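Local coordinates for protein Phosphoglucosamine/phosphogalactosamine mutase (Sulfolobus tokodaii, PDB 2F7L) that interconverts the 6-phosphates and 1-phosphates of glucosamine and galactosamine, a magnesium-dependent step on the way to UDP-N-acetylglucosamine and UDP-N-acetylgalactosamine, at residues N157-H162 and P189-A194; F331-H336 and G342-A347. All coordinates share one frame; numbering follows the deposited sequence.

Contact 1: residues N157-H162 and P189-A194; sequences NGILSH and PLVARA
Leu160 and Val191 each turn a branch toward the facing helix by the same first torsion: CG of Leu160 (chi1 -66°) and CG1 of Val191 (chi1 -62°) stand beside their own backbone N and opposite their carbonyl carbon. Two helices of the second alpha/beta/alpha domain of this phosphohexose mutase meet here, 151-160 near its C-terminal end and 188-194, whose last turns carry the other half. The backbones come closest at Leu160 and Val191, with CA atoms 7.0 Å apart, a spacing that leaves room for small and branched aliphatic groups. Leu160 reaches across with its forked end, and both methyls straddle the single methyl of Ala194. Alanine suits this place because its one methyl fits against the leucine fork. The CD2 methyl of Leu160 also lies 4.2 Å from Val191 O. Beside Leu160, Ile159 meets Val191, one turn before Ala194; the two side chains cross at about a right angle and touch through methyl ends, Ile159 CD1 lying 4.1 Å from Val191 CG1. Isoleucine suits its place because its longer CG1 arm carries CD1 as far as Val191, which needs only its short CG1 branch to meet it. Val191 also packs on Phe346 of helix 342-356, which extends the apolar contact into the third domain. No hydrogen bond joins the two segments, and the seam is held by apolar packing alone. Helix 151-160 ends just beyond it, where the hydroxyl of Ser161 turns back on the last turn: its OG donates to Gly158 O at 2.7 Å, tilted 25° from the carbonyl plane.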
# COMPACT_ATOMS: atom_id res chain seq x y z
N ASN A 157 10.64 -4.64 -16.37
CA ASN A 157 12.07 -4.80 -16.50
C ASN A 157 12.77 -4.32 -15.24
O ASN A 157 13.71 -4.94 -14.75
CB ASN A 157 12.58 -3.99 -17.67
CG ASN A 157 11.88 -4.36 -18.97
OD1 ASN A 157 11.68 -3.49 -19.83
ND2 ASN A 157 11.52 -5.64 -19.13
N GLY A 158 12.30 -3.19 -14.72
CA GLY A 158 12.89 -2.66 -13.51
C GLY A 158 12.78 -3.69 -12.41
O GLY A 158 13.74 -3.94 -11.70
N ILE A 159 11.60 -4.29 -12.27
CA ILE A 159 11.39 -5.29 -11.24
C ILE A 159 12.31 -6.50 -11.45
O ILE A 159 13.01 -6.92 -10.53
CB ILE A 159 9.92 -5.78 -11.23
CG1 ILE A 159 8.98 -4.64 -10.83
CG2 ILE A 159 9.78 -7.00 -10.30
CD1 ILE A 159 7.49 -4.97 -11.01
N LEU A 160 12.29 -7.04 -12.68
CA LEU A 160 13.10 -8.21 -13.03
C LEU A 160 14.60 -8.01 -12.80
O LEU A 160 15.33 -8.95 -12.54
CB LEU A 160 12.86 -8.60 -14.48
CG LEU A 160 11.44 -9.11 -14.75
CD1 LEU A 160 11.18 -9.22 -16.26
CD2 LEU A 160 11.21 -10.44 -14.02
N SER A 161 15.04 -6.77 -12.86
CA SER A 161 16.45 -6.48 -12.67
C SER A 161 16.95 -6.72 -11.25
O SER A 161 18.13 -6.51 -10.97
CB SER A 161 16.72 -5.04 -13.06
OG SER A 161 16.38 -4.18 -12.00
N HIS A 162 16.09 -7.15 -10.35
CA HIS A 162 16.53 -7.36 -8.97
C HIS A 162 16.47 -8.79 -8.45
O HIS A 162 16.72 -9.02 -7.27
CB HIS A 162 15.76 -6.46 -8.01
CG HIS A 162 15.96 -5.00 -8.28
ND1 HIS A 162 17.17 -4.37 -8.09
CD2 HIS A 162 15.10 -4.05 -8.71
CE1 HIS A 162 17.04 -3.09 -8.39
NE2 HIS A 162 15.80 -2.87 -8.77
N PRO A 189 1.29 -10.68 -13.99
CA PRO A 189 1.40 -11.88 -14.81
C PRO A 189 2.61 -11.81 -15.75
O PRO A 189 3.20 -12.83 -16.11
CB PRO A 189 0.07 -11.90 -15.57
CG PRO A 189 -0.84 -11.25 -14.66
CD PRO A 189 -0.04 -10.08 -14.17
N LEU A 190 2.97 -10.60 -16.15
CA LEU A 190 4.09 -10.43 -17.04
C LEU A 190 5.35 -10.77 -16.28
O LEU A 190 6.23 -11.46 -16.80
CB LEU A 190 4.12 -9.00 -17.57
CG LEU A 190 3.74 -8.70 -19.04
CD1 LEU A 190 2.71 -9.64 -19.58
CD2 LEU A 190 3.25 -7.28 -19.09
N VAL A 191 5.46 -10.32 -15.04
CA VAL A 191 6.67 -10.65 -14.29
C VAL A 191 6.71 -12.18 -14.09
O VAL A 191 7.76 -12.79 -14.24
CB VAL A 191 6.75 -9.89 -12.91
CG1 VAL A 191 6.81 -8.40 -13.14
CG2 VAL A 191 5.56 -10.19 -12.07
N ALA A 192 5.56 -12.80 -13.81
CA ALA A 192 5.51 -14.25 -13.63
C ALA A 192 6.05 -14.97 -14.87
O ALA A 192 6.86 -15.90 -14.78
CB ALA A 192 4.08 -14.72 -13.35
N ARG A 193 5.59 -14.52 -16.04
CA ARG A 193 6.02 -15.08 -17.32
C ARG A 193 7.53 -15.02 -17.50
O ARG A 193 8.14 -15.93 -18.08
CB ARG A 193 5.34 -14.34 -18.46
CG ARG A 193 5.09 -15.20 -19.66
CD ARG A 193 4.25 -14.45 -20.65
NE ARG A 193 4.88 -13.18 -20.97
CZ ARG A 193 4.51 -12.37 -21.96
NH1 ARG A 193 3.49 -12.69 -22.75
NH2 ARG A 193 5.16 -11.24 -22.16
N ALA A 194 8.15 -13.96 -17.01
CA ALA A 194 9.60 -13.83 -17.14
C ALA A 194 10.28 -14.83 -16.24
O ALA A 194 11.33 -15.35 -16.59
CB ALA A 194 10.06 -12.42 -16.82

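Contact 2: residues F331-H336 and G342-A347; sequences FMYPPH and GAMSFA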
# COMPACT_ATOMS: atom_id res chain seq x y z
N PHE A 331 4.80 -3.56 0.49
CA PHE A 331 6.14 -3.70 1.00
C PHE A 331 7.03 -2.78 0.14
O PHE A 331 6.85 -2.71 -1.08
CB PHE A 331 6.51 -5.18 0.83
CG PHE A 331 7.93 -5.50 1.15
CD1 PHE A 331 8.33 -5.75 2.46
CD2 PHE A 331 8.88 -5.55 0.13
CE1 PHE A 331 9.65 -6.05 2.75
CE2 PHE A 331 10.20 -5.85 0.41
CZ PHE A 331 10.59 -6.10 1.72
N MET A 332 7.98 -2.08 0.76
CA MET A 332 8.88 -1.20 0.00
C MET A 332 10.29 -1.75 -0.08
O MET A 332 10.92 -2.01 0.93
CB MET A 332 8.90 0.21 0.61
CG MET A 332 8.32 0.32 2.02
SD MET A 332 6.48 0.27 2.17
CE MET A 332 6.17 2.09 1.93
N TYR A 333 10.78 -1.94 -1.31
CA TYR A 333 12.11 -2.48 -1.58
C TYR A 333 12.96 -1.37 -2.19
O TYR A 333 12.96 -1.18 -3.40
CB TYR A 333 11.99 -3.67 -2.54
CG TYR A 333 13.26 -4.46 -2.73
CD1 TYR A 333 13.95 -4.96 -1.63
CD2 TYR A 333 13.80 -4.65 -3.99
CE1 TYR A 333 15.17 -5.61 -1.79
CE2 TYR A 333 15.01 -5.30 -4.17
CZ TYR A 333 15.70 -5.78 -3.07
OH TYR A 333 16.96 -6.34 -3.24
N PRO A 334 13.70 -0.62 -1.35
CA PRO A 334 14.56 0.50 -1.75
C PRO A 334 15.33 0.36 -3.04
O PRO A 334 15.24 1.22 -3.91
CB PRO A 334 15.46 0.69 -0.53
CG PRO A 334 14.51 0.42 0.57
CD PRO A 334 13.80 -0.85 0.10
N PRO A 335 16.12 -0.71 -3.20
CA PRO A 335 16.86 -0.84 -4.45
C PRO A 335 15.98 -0.60 -5.68
O PRO A 335 16.45 -0.06 -6.68
CB PRO A 335 17.45 -2.25 -4.38
CG PRO A 335 16.66 -2.91 -3.28
CD PRO A 335 16.42 -1.84 -2.30
N HIS A 336 14.72 -1.00 -5.61
CA HIS A 336 13.78 -0.78 -6.71
C HIS A 336 13.22 0.63 -6.51
O HIS A 336 13.59 1.57 -7.20
CB HIS A 336 12.65 -1.78 -6.65
CG HIS A 336 11.69 -1.69 -7.79
ND1 HIS A 336 10.33 -1.85 -7.63
CD2 HIS A 336 11.90 -1.54 -9.11
CE1 HIS A 336 9.74 -1.81 -8.81
NE2 HIS A 336 10.67 -1.63 -9.73
N GLY A 342 3.44 -4.24 -5.30
CA GLY A 342 2.97 -5.62 -5.33
C GLY A 342 3.70 -6.62 -6.23
O GLY A 342 3.99 -7.75 -5.83
N ALA A 343 3.98 -6.22 -7.47
CA ALA A 343 4.67 -7.13 -8.35
C ALA A 343 6.07 -7.27 -7.81
O ALA A 343 6.60 -8.39 -7.77
CB ALA A 343 4.72 -6.59 -9.78
N MET A 344 6.67 -6.16 -7.38
CA MET A 344 8.03 -6.25 -6.86
C MET A 344 8.06 -7.28 -5.75
O MET A 344 9.02 -8.03 -5.62
CB MET A 344 8.53 -4.92 -6.31
CG MET A 344 10.01 -4.93 -5.88
SD MET A 344 11.20 -5.08 -7.25
CE MET A 344 11.42 -6.87 -7.34
N SER A 345 6.98 -7.31 -4.97
CA SER A 345 6.88 -8.22 -3.85
C SER A 345 6.74 -9.65 -4.31
O SER A 345 7.38 -10.54 -3.77
CB SER A 345 5.70 -7.84 -2.99
OG SER A 345 5.83 -6.50 -2.57
N PHE A 346 5.87 -9.86 -5.29
CA PHE A 346 5.63 -11.19 -5.83
C PHE A 346 6.95 -11.80 -6.37
O PHE A 346 7.21 -13.00 -6.21
CB PHE A 346 4.60 -11.12 -6.95
CG PHE A 346 4.50 -12.37 -7.78
CD1 PHE A 346 3.83 -13.49 -7.31
CD2 PHE A 346 5.09 -12.43 -9.03
CE1 PHE A 346 3.74 -14.64 -8.07
CE2 PHE A 346 5.01 -13.59 -9.81
CZ PHE A 346 4.33 -14.69 -9.32
N ALA A 347 7.76 -10.96 -7.00
CA ALA A 347 9.04 -11.39 -7.56
C ALA A 347 10.04 -11.74 -6.45
O ALA A 347 10.75 -12.75 -6.53
CB ALA A 347 9.63 -10.28 -8.44
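Met344 lays its sulfur over one face of the His336 imidazole, SD standing 3.7 Å from the ring centroid and offset toward the rim on the ND1 side. This Met-aromatic contact is the close-packed part of the join between the loop after strand 329-332, an outermost strand of the third domain's sheet, and the start of helix 342-356. With CG anti to the backbone N (chi1 -174°) and bends at the next two torsions, the methionine folds back along the imidazole; an unbranched, flexible side chain is well suited to such a bend. Tyr333 is held more loosely: its CB meets Met344 CG at 4.1 Å, while the sulfur lies obliquely to its ring, 5.5 Å from the centroid. At the strand end, Phe331 CB approaches only the hydroxyl of Ser345, whose OG is hydrogen-bonded to Asp341 O. The touching residues are all buried, so the contact has no solvent side, and its looser margin is still protein interior. His336 stacks on Tyr81 as well, and an alanine here would probably leave the Met344 sulfur without its aromatic face and Tyr81 without its stacking partner. A polarisable thioether over the imidazole face implies cohesion probably dominated by dispersion, with no direct hydrogen bond between the two segments.

Overall arrangement
Contact 1 belongs to the second alpha/beta/alpha domain and contact 2 to the third, yet their centres lie only 11 Å apart and they touch directly. Ile159 makes much of the join: its CG2 sits 3.4 Å from Met344 CE, its CD1 packs on Ala343 CB, and its CG1 faces CE1 of His336, while His162 meets Pro335 alongside. The probable magnesium site, assigned by similarity to Asp241, Asp243 and Asp245, is not in contact with either: side chains of Ile159 and Ser345 are about 11 Å and 9 Å from that of Asp245. The residues that join the two contacts lie at the interface of the second and third domains.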